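Local atomic coordinates of leucine-rich repeat protein (Bacteroides thetaiotaomicron, PDB entry 4ECN), a protein that is of unknown function but, as an extracellular leucine-rich repeat protein, probably binds other proteins. Residues Q9-Q14 / D76-A82; K86-Y90 / K121-V125; Q217-T223 / E235-G241. One frame throughout, in Å; residues are numbered along the deposited sequence.

The three contacts follow one another along the chain and illustrate how beta domains are built from pairing within a sheet and packing between strands. Contacts 1 and 2 belong to the same mixed sheet, the one holding strands 10-18, 73-81, 83-93 and 118-124; their centres lie 16 Å apart, and they touch where Q14 O meets K121 N at 2.9 Å, because strands 10-18 and 118-124 are parallel neighbours. Contact 3 lies in a second mixed sheet, its centre 28 Å from that of contact 2 and 39 Å from that of contact 1, touching neither. Of the three it is nearest the centre of the chain; the parallel strands of the leucine-rich repeat sheets come later in sequence.

Contact 1: Q9-Q14 / D76-A82; sequences QYGYVQ and DKLQLLA
Strands far apart in sequence can be sheet neighbours: Q9-Q14 with D76-A82 joins strands 10-18 and 73-81, antiparallel partners in a mixed sheet. From Y10 onward the first segment is extended, as is the second; strand 10-14 and strand 78-81 approach to 4.6 Å with 137° between their directions. Q9 (phi/psi -109/-9) opens the pairing: its O accepts a hydrogen bond from A82 N at 3.2 Å. Y10 forms a non-hydrogen-bonded pair with L81 (CA-CA 4.3 Å). Its chi1 is m, and L81 CD1 sits over one face of the ring in a CH-pi contact, 4.3 Å from the centroid. G11 makes the hydrogen-bonded pair with L80: G11 N to L80 O is 3.0 Å, while the return bond, L80 N to G11 O, is weak at 3.3 Å. Y12, with chi1 m, holds its ring beneath the extended side chain of K77, whose NZ lies 4.5 Å from the ring centroid, 16° off the normal: a cation-pi interaction. On the opposite face of the sheet V13, with chi1 t, meets L80 through CG2 and CD1 at 4.1 Å. Its backbone bonds L78 in both directions, V13 N to L78 O at 3.2 Å and L78 N to V13 O at 2.8 Å. Q14 turns its NE2 outside the pair, to E120 on strand 118-124. The chemistry implies a two-faced sheet: V13, L78 and L80 supply an apolar surface, with V13 and L80 packing on V113, whereas Y12, K77 and Q79 present an aromatic and polar one.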
loop_
_atom_site.group_PDB
_atom_site.type_symbol
_atom_site.label_atom_id
_atom_site.label_comp_id
_atom_site.label_asym_id
_atom_site.label_seq_id
_atom_site.Cartn_x
_atom_site.Cartn_y
_atom_site.Cartn_z
ATOM N N GLN A 9 42.258 -41.606 -7.551
ATOM C CA GLN A 9 41.190 -40.737 -8.057
ATOM C C GLN A 9 39.846 -41.155 -7.445
ATOM O O GLN A 9 38.835 -40.471 -7.624
ATOM C CB GLN A 9 41.121 -40.811 -9.612
ATOM C CG GLN A 9 42.462 -40.834 -10.393
ATOM C CD GLN A 9 43.190 -42.180 -10.445
ATOM O OE1 GLN A 9 42.634 -43.246 -10.148
ATOM N NE2 GLN A 9 44.460 -42.161 -10.845
ATOM N N TYR A 10 39.848 -42.311 -6.747
ATOM C CA TYR A 10 38.683 -42.963 -6.153
ATOM C C TYR A 10 38.608 -42.836 -4.622
ATOM O O TYR A 10 39.615 -42.596 -3.949
ATOM C CB TYR A 10 38.689 -44.463 -6.504
ATOM C CG TYR A 10 38.577 -44.762 -7.982
ATOM C CD1 TYR A 10 39.713 -44.853 -8.786
ATOM C CD2 TYR A 10 37.338 -44.994 -8.575
ATOM C CE1 TYR A 10 39.616 -45.126 -10.150
ATOM C CE2 TYR A 10 37.228 -45.261 -9.939
ATOM C CZ TYR A 10 38.371 -45.331 -10.723
ATOM O OH TYR A 10 38.277 -45.600 -12.066
ATOM N N GLY A 11 37.389 -43.044 -4.116
ATOM C CA GLY A 11 37.015 -43.042 -2.708
ATOM C C GLY A 11 36.087 -44.193 -2.376
ATOM O O GLY A 11 35.960 -45.125 -3.174
ATOM N N TYR A 12 35.462 -44.177 -1.181
ATOM C CA TYR A 12 34.598 -45.282 -0.759
ATOM C C TYR A 12 33.351 -44.790 -0.050
ATOM O O TYR A 12 33.349 -43.721 0.554
ATOM C CB TYR A 12 35.352 -46.267 0.151
ATOM C CG TYR A 12 36.496 -46.959 -0.555
ATOM C CD1 TYR A 12 36.298 -48.155 -1.236
ATOM C CD2 TYR A 12 37.774 -46.399 -0.573
ATOM C CE1 TYR A 12 37.344 -48.780 -1.916
ATOM C CE2 TYR A 12 38.815 -46.994 -1.281
ATOM C CZ TYR A 12 38.597 -48.190 -1.943
ATOM O OH TYR A 12 39.626 -48.794 -2.618
ATOM N N VAL A 13 32.273 -45.578 -0.174
ATOM C CA VAL A 13 30.963 -45.332 0.432
ATOM C C VAL A 13 30.476 -46.621 1.061
ATOM O O VAL A 13 30.756 -47.716 0.561
ATOM C CB VAL A 13 29.904 -44.765 -0.559
ATOM C CG1 VAL A 13 28.629 -44.346 0.160
ATOM C CG2 VAL A 13 30.453 -43.588 -1.331
ATOM N N GLN A 14 29.761 -46.474 2.172
ATOM C CA GLN A 14 29.082 -47.546 2.860
ATOM C C GLN A 14 27.783 -46.982 3.332
ATOM O O GLN A 14 27.682 -45.769 3.516
ATOM C CB GLN A 14 29.910 -48.183 3.983
ATOM C CG GLN A 14 30.265 -47.292 5.169
ATOM C CD GLN A 14 31.091 -48.055 6.183
ATOM O OE1 GLN A 14 31.845 -48.989 5.853
ATOM N NE2 GLN A 14 30.983 -47.652 7.442
ATOM N N ASP A 76 28.745 -53.050 2.532
ATOM C CA ASP A 76 30.146 -53.243 2.145
ATOM C C ASP A 76 30.694 -51.960 1.493
ATOM O O ASP A 76 29.904 -51.158 0.979
ATOM C CB ASP A 76 30.283 -54.432 1.154
ATOM C CG ASP A 76 30.250 -55.865 1.688
ATOM O OD1 ASP A 76 30.783 -56.101 2.796
ATOM O OD2 ASP A 76 29.850 -56.773 0.921
ATOM N N LYS A 77 32.028 -51.762 1.497
ATOM C CA LYS A 77 32.645 -50.593 0.851
ATOM C C LYS A 77 32.348 -50.585 -0.645
ATOM O O LYS A 77 32.409 -51.634 -1.291
ATOM C CB LYS A 77 34.176 -50.564 1.060
ATOM C CG LYS A 77 34.715 -49.783 2.255
ATOM C CD LYS A 77 36.265 -49.806 2.207
ATOM C CE LYS A 77 36.942 -48.944 3.256
ATOM N NZ LYS A 77 38.408 -48.806 3.017
ATOM N N LEU A 78 32.034 -49.413 -1.193
ATOM C CA LEU A 78 31.782 -49.263 -2.619
ATOM C C LEU A 78 32.787 -48.281 -3.221
ATOM O O LEU A 78 32.745 -47.090 -2.898
ATOM C CB LEU A 78 30.330 -48.802 -2.867
ATOM C CG LEU A 78 29.950 -48.368 -4.296
ATOM C CD1 LEU A 78 30.133 -49.499 -5.298
ATOM C CD2 LEU A 78 28.544 -47.810 -4.336
ATOM N N GLN A 79 33.675 -48.774 -4.100
ATOM C CA GLN A 79 34.646 -47.890 -4.731
ATOM C C GLN A 79 33.985 -47.129 -5.864
ATOM O O GLN A 79 33.421 -47.736 -6.774
ATOM C CB GLN A 79 35.872 -48.654 -5.231
ATOM C CG GLN A 79 37.027 -47.736 -5.634
ATOM C CD GLN A 79 38.268 -48.503 -6.015
ATOM O OE1 GLN A 79 38.441 -49.694 -5.695
ATOM N NE2 GLN A 79 39.187 -47.817 -6.669
ATOM N N LEU A 80 34.029 -45.798 -5.784
ATOM C CA LEU A 80 33.471 -44.888 -6.775
ATOM C C LEU A 80 34.451 -43.806 -7.090
ATOM O O LEU A 80 35.333 -43.548 -6.279
ATOM C CB LEU A 80 32.157 -44.262 -6.277
ATOM C CG LEU A 80 30.943 -45.169 -6.147
ATOM C CD1 LEU A 80 29.885 -44.517 -5.291
ATOM C CD2 LEU A 80 30.384 -45.537 -7.498
ATOM N N LEU A 81 34.299 -43.142 -8.239
ATOM C CA LEU A 81 35.188 -42.046 -8.577
ATOM C C LEU A 81 34.724 -40.802 -7.829
ATOM O O LEU A 81 33.523 -40.533 -7.757
ATOM C CB LEU A 81 35.262 -41.821 -10.089
ATOM C CG LEU A 81 36.498 -41.036 -10.562
ATOM C CD1 LEU A 81 37.205 -41.746 -11.718
ATOM C CD2 LEU A 81 36.172 -39.539 -10.826
ATOM N N ALA A 82 35.684 -40.074 -7.239
ATOM C CA ALA A 82 35.439 -38.881 -6.425
ATOM C C ALA A 82 34.586 -37.842 -7.167
ATOM O O ALA A 82 34.947 -37.404 -8.262
ATOM C CB ALA A 82 36.761 -38.258 -5.999
#

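Contact 2: K86-Y90 / K121-V125; sequences KIVGY and KALTV
Where two strands pack without pairing, side chains must bridge the gap, and K86-Y90 against K121-V125 does so chiefly with Y90, L123 and I87. The segments are extended except at V88 (phi/psi -92/-43); their strand axes approach only to 10.0 Å and cross at -55°. The nearest CA atoms, those of Y90 and L123, are 9.2 Å apart, and no hydrogen bond joins the segments. Y90 buries most, 86 Å². With chi1 p its ring reaches across so that L123 CD1 lies over one face, 4.2 Å from the centroid, a CH-pi contact. Y90 OH comes 3.5 Å from V125 CG2. L123, with chi1 m and chi2 t, points toward 86-90, and its two methyls divide: CD1 is 3.9 Å from Y90 CD2, CD2 3.9 Å from I87 CD1. I87, also m and t, places the same CD1 3.9 Å from K121 CG. This is consistent with the packed interior of a curled or sandwich-like beta domain; F15, I44, L101 and L111 surround it. The chemistry implies cohesion by apolar and CH-pi contact, while K121 NZ donates to A122 O at 3.2 Å and forms a salt bridge with D108.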
loop_
_atom_site.group_PDB
_atom_site.type_symbol
_atom_site.label_atom_id
_atom_site.label_comp_id
_atom_site.label_asym_id
_atom_site.label_seq_id
_atom_site.Cartn_x
_atom_site.Cartn_y
_atom_site.Cartn_z
ATOM N N LYS A 86 23.783 -38.497 -6.845
ATOM C CA LYS A 86 22.429 -38.344 -6.337
ATOM C C LYS A 86 21.781 -39.716 -6.324
ATOM O O LYS A 86 21.725 -40.360 -7.370
ATOM C CB LYS A 86 21.616 -37.322 -7.162
ATOM C CG LYS A 86 20.244 -36.984 -6.544
ATOM C CD LYS A 86 19.246 -36.309 -7.504
ATOM C CE LYS A 86 18.697 -37.234 -8.572
ATOM N NZ LYS A 86 17.709 -36.545 -9.440
ATOM N N ILE A 87 21.364 -40.188 -5.125
ATOM C CA ILE A 87 20.649 -41.458 -4.926
ATOM C C ILE A 87 19.230 -41.269 -5.467
ATOM O O ILE A 87 18.574 -40.278 -5.109
ATOM C CB ILE A 87 20.642 -41.925 -3.434
ATOM C CG1 ILE A 87 22.036 -41.912 -2.790
ATOM C CG2 ILE A 87 19.951 -43.293 -3.268
ATOM C CD1 ILE A 87 21.992 -41.886 -1.218
ATOM N N VAL A 88 18.772 -42.188 -6.342
ATOM C CA VAL A 88 17.424 -42.124 -6.919
ATOM C C VAL A 88 16.479 -42.940 -6.018
ATOM O O VAL A 88 15.367 -42.500 -5.699
ATOM C CB VAL A 88 17.372 -42.593 -8.398
ATOM C CG1 VAL A 88 16.028 -42.235 -9.033
ATOM C CG2 VAL A 88 18.502 -41.976 -9.206
ATOM N N GLY A 89 16.972 -44.103 -5.597
ATOM C CA GLY A 89 16.278 -45.036 -4.725
ATOM C C GLY A 89 17.113 -46.271 -4.497
ATOM O O GLY A 89 18.230 -46.372 -5.015
ATOM N N TYR A 90 16.580 -47.215 -3.717
ATOM C CA TYR A 90 17.289 -48.446 -3.399
ATOM C C TYR A 90 16.326 -49.606 -3.167
ATOM O O TYR A 90 15.169 -49.401 -2.796
ATOM C CB TYR A 90 18.192 -48.260 -2.158
ATOM C CG TYR A 90 17.464 -47.919 -0.871
ATOM C CD1 TYR A 90 16.982 -48.922 -0.028
ATOM C CD2 TYR A 90 17.325 -46.597 -0.455
ATOM C CE1 TYR A 90 16.325 -48.611 1.163
ATOM C CE2 TYR A 90 16.661 -46.276 0.728
ATOM C CZ TYR A 90 16.174 -47.285 1.539
ATOM O OH TYR A 90 15.538 -46.961 2.711
ATOM N N LYS A 121 26.899 -43.134 4.344
ATOM C CA LYS A 121 25.617 -42.501 4.048
ATOM C C LYS A 121 24.517 -43.147 4.873
ATOM O O LYS A 121 24.417 -44.370 4.992
ATOM C CB LYS A 121 25.273 -42.544 2.543
ATOM C CG LYS A 121 24.034 -41.727 2.134
ATOM C CD LYS A 121 24.282 -40.209 2.120
ATOM C CE LYS A 121 23.029 -39.397 1.933
ATOM N NZ LYS A 121 22.170 -39.412 3.152
ATOM N N ALA A 122 23.713 -42.290 5.465
ATOM C CA ALA A 122 22.567 -42.674 6.252
ATOM C C ALA A 122 21.341 -42.808 5.347
ATOM O O ALA A 122 20.895 -41.827 4.724
ATOM C CB ALA A 122 22.325 -41.643 7.349
ATOM N N LEU A 123 20.827 -44.032 5.244
ATOM C CA LEU A 123 19.609 -44.271 4.501
ATOM C C LEU A 123 18.484 -44.484 5.500
ATOM O O LEU A 123 18.543 -45.437 6.278
ATOM C CB LEU A 123 19.743 -45.453 3.521
ATOM C CG LEU A 123 20.597 -45.234 2.272
ATOM C CD1 LEU A 123 20.673 -46.502 1.455
ATOM C CD2 LEU A 123 20.062 -44.091 1.416
ATOM N N THR A 124 17.494 -43.572 5.524
ATOM C CA THR A 124 16.357 -43.684 6.445
ATOM C C THR A 124 15.184 -44.369 5.724
ATOM O O THR A 124 14.689 -43.862 4.711
ATOM C CB THR A 124 15.964 -42.312 7.013
ATOM O OG1 THR A 124 17.090 -41.758 7.703
ATOM C CG2 THR A 124 14.775 -42.397 7.958
ATOM N N VAL A 125 14.740 -45.515 6.258
ATOM C CA VAL A 125 13.632 -46.276 5.678
ATOM C C VAL A 125 12.293 -45.544 5.975
ATOM O O VAL A 125 11.840 -45.497 7.127
ATOM C CB VAL A 125 13.625 -47.739 6.188
ATOM C CG1 VAL A 125 12.388 -48.495 5.720
ATOM C CG2 VAL A 125 14.889 -48.474 5.763
#

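Contact 3: Q217-T223 / E235-G241; sequences QVVAYTT and ETQSVRG
A beta hairpin can keep its backbone polar atoms bonded even where one strand ends, as Q217-T223 and E235-G241 demonstrate. Strand 217-223 and strand 235-238 run antiparallel at 177°, their axes 4.9 Å apart. Y221 and Q237 form the regular hydrogen-bonded pair, Y221 N to Q237 O at 3.1 Å and Q237 N to Y221 O at 3.0 Å; A220 with S238 and T222 with T236 are the flanking non-hydrogen-bonded pairs, each at 4.4 Å between CA atoms. T223 N adds a bond to E235 O at 3.2 Å. Beyond S238 the second segment is loop, yet V239 N still bonds V219 O at 3.0 Å and G241 N bonds V218 O at 2.8 Å. S238 OG reaches V219 O weakly at 3.5 Å, and Q217 NE2 donates to G241 O at 3.0 Å.

Side chains satisfy one another too. Y221, chi1 p, donates its OH to E235 OE2 at 2.6 Å and also bonds Q260 N; that carboxylate oxygen serves Y150 OH and L261 N, while E235 OE1 accepts Q237 NE2 at 2.9 Å and K262 N. T222 OG1 and T236 OG1 share a bond of 3.2 Å, and T236 OG1 also meets K272 of helix 266-280. R240 NH1 bonds V239 O at 3.1 Å and pairs with E307. Strand 157-164 pairs with the other edge of strand 214-227, where V219 and A220 both face T161 in a classic beta bulge, while strand 251-259 packs its I259 on Y221, T223 and E235.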
loop_
_atom_site.group_PDB
_atom_site.type_symbol
_atom_site.label_atom_id
_atom_site.label_comp_id
_atom_site.label_asym_id
_atom_site.label_seq_id
_atom_site.Cartn_x
_atom_site.Cartn_y
_atom_site.Cartn_z
ATOM N N GLN A 217 -2.690 -40.636 -12.229
ATOM C CA GLN A 217 -2.874 -40.204 -13.602
ATOM C C GLN A 217 -1.800 -39.192 -13.949
ATOM O O GLN A 217 -1.487 -38.336 -13.108
ATOM C CB GLN A 217 -4.259 -39.612 -13.845
ATOM C CG GLN A 217 -5.397 -40.601 -13.952
ATOM C CD GLN A 217 -6.652 -39.838 -14.259
ATOM O OE1 GLN A 217 -7.259 -39.211 -13.369
ATOM N NE2 GLN A 217 -7.011 -39.794 -15.545
ATOM N N VAL A 218 -1.243 -39.261 -15.179
ATOM C CA VAL A 218 -0.308 -38.242 -15.634
ATOM C C VAL A 218 -1.184 -37.013 -15.939
ATOM O O VAL A 218 -2.192 -37.144 -16.635
ATOM C CB VAL A 218 0.600 -38.695 -16.805
ATOM C CG1 VAL A 218 1.424 -37.527 -17.347
ATOM C CG2 VAL A 218 1.538 -39.810 -16.351
ATOM N N VAL A 219 -0.862 -35.858 -15.331
ATOM C CA VAL A 219 -1.675 -34.651 -15.459
ATOM C C VAL A 219 -0.926 -33.531 -16.260
ATOM O O VAL A 219 -1.539 -32.513 -16.614
ATOM C CB VAL A 219 -2.148 -34.135 -14.066
ATOM C CG1 VAL A 219 -3.113 -35.129 -13.429
ATOM C CG2 VAL A 219 -0.986 -33.808 -13.126
ATOM N N ALA A 220 0.359 -33.738 -16.582
ATOM C CA ALA A 220 1.134 -32.770 -17.374
ATOM C C ALA A 220 2.489 -33.328 -17.806
ATOM O O ALA A 220 3.053 -34.190 -17.127
ATOM C CB ALA A 220 1.353 -31.483 -16.578
ATOM N N TYR A 221 3.030 -32.804 -18.914
ATOM C CA TYR A 221 4.370 -33.185 -19.377
ATOM C C TYR A 221 5.023 -32.050 -20.177
ATOM O O TYR A 221 4.341 -31.176 -20.737
ATOM C CB TYR A 221 4.367 -34.486 -20.226
ATOM C CG TYR A 221 3.693 -34.333 -21.574
ATOM C CD1 TYR A 221 4.407 -33.888 -22.687
ATOM C CD2 TYR A 221 2.328 -34.563 -21.722
ATOM C CE1 TYR A 221 3.776 -33.672 -23.911
ATOM C CE2 TYR A 221 1.689 -34.358 -22.943
ATOM C CZ TYR A 221 2.421 -33.925 -24.038
ATOM O OH TYR A 221 1.808 -33.750 -25.252
ATOM N N THR A 222 6.359 -32.106 -20.239
ATOM C CA THR A 222 7.219 -31.257 -21.049
ATOM C C THR A 222 8.184 -32.199 -21.763
ATOM O O THR A 222 8.894 -32.963 -21.097
ATOM C CB THR A 222 7.900 -30.162 -20.223
ATOM O OG1 THR A 222 6.907 -29.387 -19.556
ATOM C CG2 THR A 222 8.728 -29.242 -21.078
ATOM N N THR A 223 8.160 -32.198 -23.111
ATOM C CA THR A 223 9.085 -33.029 -23.898
ATOM C C THR A 223 10.278 -32.165 -24.363
ATOM O O THR A 223 10.128 -30.957 -24.570
ATOM C CB THR A 223 8.388 -33.726 -25.083
ATOM O OG1 THR A 223 7.624 -32.772 -25.810
ATOM C CG2 THR A 223 7.497 -34.881 -24.647
ATOM N N GLU A 235 7.217 -29.103 -26.282
ATOM C CA GLU A 235 5.858 -28.702 -25.907
ATOM C C GLU A 235 5.610 -28.931 -24.416
ATOM O O GLU A 235 6.309 -29.713 -23.775
ATOM C CB GLU A 235 4.778 -29.447 -26.726
ATOM C CG GLU A 235 4.565 -30.898 -26.321
ATOM C CD GLU A 235 3.408 -31.612 -26.988
ATOM O OE1 GLU A 235 2.432 -30.936 -27.384
ATOM O OE2 GLU A 235 3.460 -32.860 -27.072
ATOM N N THR A 236 4.575 -28.291 -23.893
ATOM C CA THR A 236 4.132 -28.448 -22.519
ATOM C C THR A 236 2.631 -28.585 -22.603
ATOM O O THR A 236 1.973 -27.759 -23.246
ATOM C CB THR A 236 4.625 -27.302 -21.597
ATOM O OG1 THR A 236 6.042 -27.184 -21.680
ATOM C CG2 THR A 236 4.285 -27.545 -20.156
ATOM N N GLN A 237 2.088 -29.657 -22.032
ATOM C CA GLN A 237 0.650 -29.853 -22.092
ATOM C C GLN A 237 0.075 -30.295 -20.769
ATOM O O GLN A 237 0.717 -31.050 -20.035
ATOM C CB GLN A 237 0.281 -30.911 -23.147
ATOM C CG GLN A 237 0.692 -30.627 -24.589
ATOM C CD GLN A 237 0.022 -29.461 -25.264
ATOM O OE1 GLN A 237 -1.103 -29.070 -24.948
ATOM N NE2 GLN A 237 0.682 -28.936 -26.283
ATOM N N SER A 238 -1.155 -29.833 -20.479
ATOM C CA SER A 238 -1.966 -30.310 -19.365
ATOM C C SER A 238 -2.809 -31.433 -19.931
ATOM O O SER A 238 -3.479 -31.250 -20.962
ATOM C CB SER A 238 -2.800 -29.203 -18.729
ATOM O OG SER A 238 -3.364 -29.673 -17.514
ATOM N N VAL A 239 -2.670 -32.627 -19.358
ATOM C CA VAL A 239 -3.349 -33.812 -19.856
ATOM C C VAL A 239 -4.004 -34.588 -18.704
ATOM O O VAL A 239 -3.988 -34.153 -17.548
ATOM C CB VAL A 239 -2.352 -34.719 -20.645
ATOM C CG1 VAL A 239 -1.920 -34.079 -21.965
ATOM C CG2 VAL A 239 -1.142 -35.113 -19.800
ATOM N N ARG A 240 -4.599 -35.740 -19.061
ATOM C CA ARG A 240 -5.211 -36.755 -18.211
ATOM C C ARG A 240 -4.905 -38.111 -18.830
ATOM O O ARG A 240 -5.651 -38.610 -19.671
ATOM C CB ARG A 240 -6.725 -36.528 -18.012
ATOM C CG ARG A 240 -7.103 -35.424 -17.022
ATOM C CD ARG A 240 -6.667 -35.746 -15.593
ATOM N NE ARG A 240 -7.185 -34.793 -14.610
ATOM C CZ ARG A 240 -6.642 -33.606 -14.352
ATOM N NH1 ARG A 240 -5.581 -33.188 -15.035
ATOM N NH2 ARG A 240 -7.172 -32.815 -13.425
ATOM N N GLY A 241 -3.745 -38.640 -18.477
ATOM C CA GLY A 241 -3.293 -39.941 -18.930
ATOM C C GLY A 241 -4.115 -41.025 -18.277
ATOM O O GLY A 241 -4.735 -40.805 -17.232
#